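Local coordinates for nucleosome assembly protein (Plasmodium falciparum, PDB 5X7V) that probably acts as a nuclear-associated histone chaperone of the NAP family, binding histones and helping to assemble nucleosomes, at residues 52-56 / 73-79; 91-97 / 108-114. Residues are numbered along the deposited sequence.

Interaction 1 of 2, residues 52-56 / 73-79; sequences WANTL and LNHLVKL
Trp52 lays one face of its indole against Leu79: CD1 of Leu79 stands 3.7 Å from the centroid of the six-membered ring of Trp52, 16° off the normal, a CH-pi contact over the face. Trp52 (chi1 m) lies on the short helix 51-56, in which Leu56 N hydrogen-bonds to Trp52 O at 2.8 Å. The partner segment leaves a helix at Leu73, makes a type I beta turn from Leu73 to Leu76 closed by Leu76 N to Leu73 O at 2.9 Å, then enters strand 76-82. The axes of segments 52-56 and 76-79 approach to 9.4 Å at 61°. Ala53 sits against the turn, its CA 5.0 Å from Leu73 CA, its CB 3.9 Å from Leu73 CB and 3.4 Å from Asn74 OD1. Trp52 CB meets Leu76 CD2 at 3.8 Å, and Leu56 CD1 meets Leu73 CD2 at 4.1 Å. No hydrogen bond crosses; apolar side chains hold this helix-on-sheet layer of the NAP domain together. A classic beta bulge at Val77 and Lys78, opposite Ile96, interrupts the strand's alternation, so Leu76 and Leu79 both point at the helix. Pro184 touches Trp52, Trp181 touches Leu79, and strand 91-97 flanks Leu76 and Leu79.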
# COMPACT_ATOMS: atom_id res chain seq x y z
N TRP A 52 9.54 22.26 6.33
CA TRP A 52 8.36 21.42 6.42
C TRP A 52 7.13 22.20 6.06
O TRP A 52 6.25 21.67 5.40
CB TRP A 52 8.21 20.77 7.80
CG TRP A 52 9.13 19.59 7.96
CD1 TRP A 52 10.23 19.51 8.76
CD2 TRP A 52 9.05 18.35 7.25
NE1 TRP A 52 10.84 18.29 8.60
CE2 TRP A 52 10.14 17.56 7.68
CE3 TRP A 52 8.18 17.82 6.29
CZ2 TRP A 52 10.37 16.25 7.19
CZ3 TRP A 52 8.41 16.53 5.80
CH2 TRP A 52 9.50 15.76 6.26
N ALA A 53 7.07 23.48 6.44
CA ALA A 53 5.94 24.32 6.09
C ALA A 53 5.68 24.27 4.60
O ALA A 53 4.57 24.00 4.16
CB ALA A 53 6.17 25.75 6.54
N ASN A 54 6.73 24.49 3.82
CA ASN A 54 6.64 24.47 2.38
C ASN A 54 6.60 23.08 1.78
O ASN A 54 6.33 22.94 0.60
CB ASN A 54 7.82 25.21 1.78
CG ASN A 54 7.78 26.66 2.09
OD1 ASN A 54 7.01 27.39 1.49
ND2 ASN A 54 8.59 27.09 3.03
N THR A 55 6.90 22.06 2.56
CA THR A 55 6.74 20.71 2.06
C THR A 55 5.31 20.23 2.21
O THR A 55 4.68 19.90 1.22
CB THR A 55 7.63 19.75 2.76
OG1 THR A 55 8.98 20.17 2.58
CG2 THR A 55 7.47 18.39 2.16
N LEU A 56 4.82 20.21 3.44
CA LEU A 56 3.51 19.64 3.75
C LEU A 56 2.38 20.11 2.84
O LEU A 56 1.63 19.31 2.31
CB LEU A 56 3.15 19.96 5.20
CG LEU A 56 4.05 19.28 6.21
CD1 LEU A 56 3.67 19.70 7.61
CD2 LEU A 56 3.95 17.79 6.06
N LEU A 73 3.85 26.27 11.62
CA LEU A 73 4.63 25.33 10.83
C LEU A 73 5.97 25.88 10.37
O LEU A 73 6.93 25.12 10.19
CB LEU A 73 3.85 24.85 9.59
CG LEU A 73 2.71 23.83 9.77
CD1 LEU A 73 2.09 23.46 8.42
CD2 LEU A 73 3.14 22.60 10.52
N ASN A 74 6.06 27.19 10.19
CA ASN A 74 7.32 27.84 9.82
C ASN A 74 8.42 27.72 10.87
O ASN A 74 9.55 28.16 10.65
CB ASN A 74 7.07 29.31 9.51
CG ASN A 74 6.87 29.57 8.03
OD1 ASN A 74 7.43 28.86 7.19
ND2 ASN A 74 6.08 30.60 7.71
N HIS A 75 8.07 27.13 12.01
CA HIS A 75 9.01 26.89 13.12
C HIS A 75 9.03 25.40 13.45
O HIS A 75 9.50 24.99 14.50
CB HIS A 75 8.63 27.72 14.35
CG HIS A 75 8.41 29.17 14.04
ND1 HIS A 75 9.44 30.09 14.00
CD2 HIS A 75 7.29 29.85 13.71
CE1 HIS A 75 8.95 31.28 13.68
NE2 HIS A 75 7.65 31.16 13.49
N LEU A 76 8.50 24.59 12.55
CA LEU A 76 8.65 23.14 12.66
C LEU A 76 10.10 22.83 12.27
O LEU A 76 10.44 22.81 11.08
CB LEU A 76 7.63 22.40 11.78
CG LEU A 76 7.55 20.87 11.90
CD1 LEU A 76 7.41 20.52 13.35
CD2 LEU A 76 6.40 20.24 11.13
N VAL A 77 10.95 22.63 13.27
CA VAL A 77 12.36 22.38 13.02
C VAL A 77 12.58 20.89 12.73
O VAL A 77 13.58 20.53 12.12
CB VAL A 77 13.26 22.82 14.23
CG1 VAL A 77 13.10 24.27 14.56
CG2 VAL A 77 12.97 22.00 15.45
N LYS A 78 11.65 20.04 13.16
CA LYS A 78 11.87 18.59 13.10
C LYS A 78 10.58 17.77 13.05
O LYS A 78 9.67 17.96 13.87
CB LYS A 78 12.68 18.13 14.31
CG LYS A 78 13.53 16.89 14.08
CD LYS A 78 14.86 17.02 14.82
CE LYS A 78 15.61 15.72 14.81
NZ LYS A 78 14.69 14.64 15.14
N LEU A 79 10.53 16.84 12.10
CA LEU A 79 9.40 15.94 11.97
C LEU A 79 9.95 14.53 11.90
O LEU A 79 10.88 14.28 11.12
CB LEU A 79 8.59 16.26 10.71
CG LEU A 79 7.15 15.78 10.50
CD1 LEU A 79 6.60 16.52 9.30
CD2 LEU A 79 7.10 14.29 10.26

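Interaction 2 of 2, residues 91-97 / 108-114; sequences YKITFIF and LTLVKHV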
# COMPACT_ATOMS: atom_id res chain seq x y z
N TYR A 91 2.66 3.23 14.21
CA TYR A 91 3.64 4.33 14.11
C TYR A 91 3.42 5.52 15.05
O TYR A 91 2.34 5.73 15.61
CB TYR A 91 3.66 4.85 12.69
CG TYR A 91 2.37 5.54 12.28
CD1 TYR A 91 1.26 4.81 11.89
CD2 TYR A 91 2.29 6.93 12.24
CE1 TYR A 91 0.09 5.45 11.49
CE2 TYR A 91 1.13 7.57 11.84
CZ TYR A 91 0.04 6.82 11.47
OH TYR A 91 -1.12 7.46 11.07
N LYS A 92 4.47 6.32 15.18
CA LYS A 92 4.51 7.47 16.07
C LYS A 92 5.14 8.67 15.35
O LYS A 92 6.30 8.61 14.93
CB LYS A 92 5.30 7.12 17.34
CG LYS A 92 5.05 8.04 18.50
CD LYS A 92 6.33 8.32 19.26
CE LYS A 92 6.94 7.06 19.85
NZ LYS A 92 6.24 6.63 21.13
N ILE A 93 4.39 9.75 15.18
CA ILE A 93 4.94 10.92 14.53
C ILE A 93 5.15 12.05 15.54
O ILE A 93 4.30 12.29 16.40
CB ILE A 93 4.05 11.40 13.38
CG1 ILE A 93 3.97 10.35 12.29
CG2 ILE A 93 4.60 12.65 12.78
CD1 ILE A 93 3.02 10.72 11.19
N THR A 94 6.29 12.72 15.43
CA THR A 94 6.77 13.66 16.42
C THR A 94 7.13 15.01 15.78
O THR A 94 7.99 15.08 14.91
CB THR A 94 7.99 13.06 17.17
OG1 THR A 94 7.61 11.83 17.81
CG2 THR A 94 8.56 14.02 18.21
N PHE A 95 6.43 16.06 16.20
CA PHE A 95 6.69 17.43 15.72
C PHE A 95 7.50 18.20 16.76
O PHE A 95 7.07 18.34 17.89
CB PHE A 95 5.38 18.18 15.44
CG PHE A 95 4.61 17.66 14.25
CD1 PHE A 95 4.39 16.31 14.08
CD2 PHE A 95 4.06 18.54 13.33
CE1 PHE A 95 3.68 15.85 13.00
CE2 PHE A 95 3.34 18.07 12.25
CZ PHE A 95 3.16 16.73 12.09
N ILE A 96 8.68 18.68 16.39
CA ILE A 96 9.45 19.48 17.34
C ILE A 96 9.54 20.92 16.83
O ILE A 96 10.00 21.16 15.72
CB ILE A 96 10.88 18.92 17.59
CG1 ILE A 96 10.84 17.39 17.76
CG2 ILE A 96 11.47 19.54 18.83
CD1 ILE A 96 12.16 16.79 18.05
N PHE A 97 9.09 21.86 17.65
CA PHE A 97 9.05 23.26 17.25
C PHE A 97 10.12 24.10 17.92
O PHE A 97 10.35 23.98 19.11
CB PHE A 97 7.69 23.85 17.55
CG PHE A 97 6.59 23.35 16.66
CD1 PHE A 97 5.86 22.22 17.00
CD2 PHE A 97 6.28 24.01 15.48
CE1 PHE A 97 4.84 21.77 16.17
CE2 PHE A 97 5.27 23.56 14.66
CZ PHE A 97 4.55 22.44 15.00
N LEU A 108 6.47 22.36 22.89
CA LEU A 108 7.08 22.57 21.59
C LEU A 108 7.28 21.24 20.90
O LEU A 108 7.61 21.20 19.71
CB LEU A 108 8.41 23.31 21.72
CG LEU A 108 8.28 24.74 22.23
CD1 LEU A 108 9.65 25.36 22.40
CD2 LEU A 108 7.44 25.54 21.29
N THR A 109 7.09 20.17 21.67
CA THR A 109 7.11 18.81 21.14
C THR A 109 5.70 18.25 21.13
O THR A 109 5.08 18.11 22.18
CB THR A 109 8.03 17.89 21.96
OG1 THR A 109 9.37 18.37 21.92
CG2 THR A 109 7.99 16.46 21.41
N LEU A 110 5.18 17.96 19.94
CA LEU A 110 3.89 17.32 19.80
C LEU A 110 4.08 15.86 19.36
O LEU A 110 4.81 15.60 18.41
CB LEU A 110 3.05 18.05 18.77
CG LEU A 110 2.93 19.54 18.96
CD1 LEU A 110 2.18 20.13 17.80
CD2 LEU A 110 2.18 19.77 20.23
N VAL A 111 3.44 14.92 20.05
CA VAL A 111 3.51 13.53 19.60
C VAL A 111 2.12 12.96 19.34
O VAL A 111 1.15 13.33 19.98
CB VAL A 111 4.25 12.61 20.61
CG1 VAL A 111 5.72 12.99 20.71
CG2 VAL A 111 3.59 12.67 21.97
N LYS A 112 2.03 12.08 18.37
CA LYS A 112 0.84 11.26 18.22
C LYS A 112 1.25 9.84 17.87
O LYS A 112 1.89 9.60 16.85
CB LYS A 112 -0.10 11.83 17.17
CG LYS A 112 -1.43 11.15 17.16
CD LYS A 112 -2.32 11.80 16.13
CE LYS A 112 -3.70 11.19 16.18
NZ LYS A 112 -4.69 11.94 15.38
N HIS A 113 0.90 8.91 18.75
CA HIS A 113 1.26 7.52 18.64
C HIS A 113 -0.02 6.74 18.32
O HIS A 113 -1.03 6.87 19.01
CB HIS A 113 1.94 7.06 19.95
CG HIS A 113 2.32 5.62 19.98
ND1 HIS A 113 3.02 5.07 21.04
CD2 HIS A 113 2.09 4.61 19.11
CE1 HIS A 113 3.21 3.78 20.81
NE2 HIS A 113 2.65 3.48 19.65
N VAL A 114 0.04 5.93 17.27
CA VAL A 114 -1.14 5.28 16.70
C VAL A 114 -1.01 3.76 16.56
O VAL A 114 0.05 3.28 16.14
CB VAL A 114 -1.44 5.89 15.31
CG1 VAL A 114 -2.57 5.16 14.63
CG2 VAL A 114 -1.71 7.38 15.45
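Seven backbone hydrogen bonds join these antiparallel strands. Three pairs bond in both directions: Phe95 N to Leu110 O and Leu110 N to Phe95 O, both 2.8 Å; Ile93 N to Lys112 O and Lys112 N to Ile93 O, both 3.0 Å; and Val114 N to Tyr91 O, 2.8 Å, with Tyr91 N to Val114 O, 3.2 Å. Phe97 N to Leu108 O, 2.6 Å, closes the end. Lys112 NZ hydrogen-bonds to Trp160 O and Thr162 O, and Lys112 makes a cation-pi contact with Trp160, which satisfies this buried lysine. At the non-hydrogen-bonded pairs, CA-H...O contacts add to the ladder, such as Thr109 CA to Phe95 O at 3.3 Å. Side chains alternate: Lys92 CG lies 3.6 Å from His113 CB on the partly exposed face with Thr94 and Val111, while Tyr91, Ile93, Phe95, Leu110, Lys112 and Val114 line the buried one. Phe97 CE1 reaches Leu110 CD1 at 3.5 Å. The hairpin supplies the two central strands of a four-stranded antiparallel meander, flanked by strands 76-82 and 121-126, with helix 172-180 packed on Tyr91 and Ile93.

After the long helix 2-45, the chain enters interaction 1 at 52-56, passes through a 16-residue excursion containing most of helix 68-73, and returns at 73-79 to close that loop. Strand 76-82 then leads to strand 91-97, where interaction 2 opens; a 10-residue connection without helix or strand brings the chain back at 108-114. The two loops follow in series, neither nested nor crossed, with centres about 13 Å apart. They meet where the two strands pair: Val77 N to Ile96 O, 3.0 Å, and Ile96 N to Lys78 O, 2.8 Å, are probable hydrogen bonds. Interaction 1 thus packs helix 51-56 against strand 76-82, outermost on that side within the chain, and interaction 2 extends the same sheet across its middle.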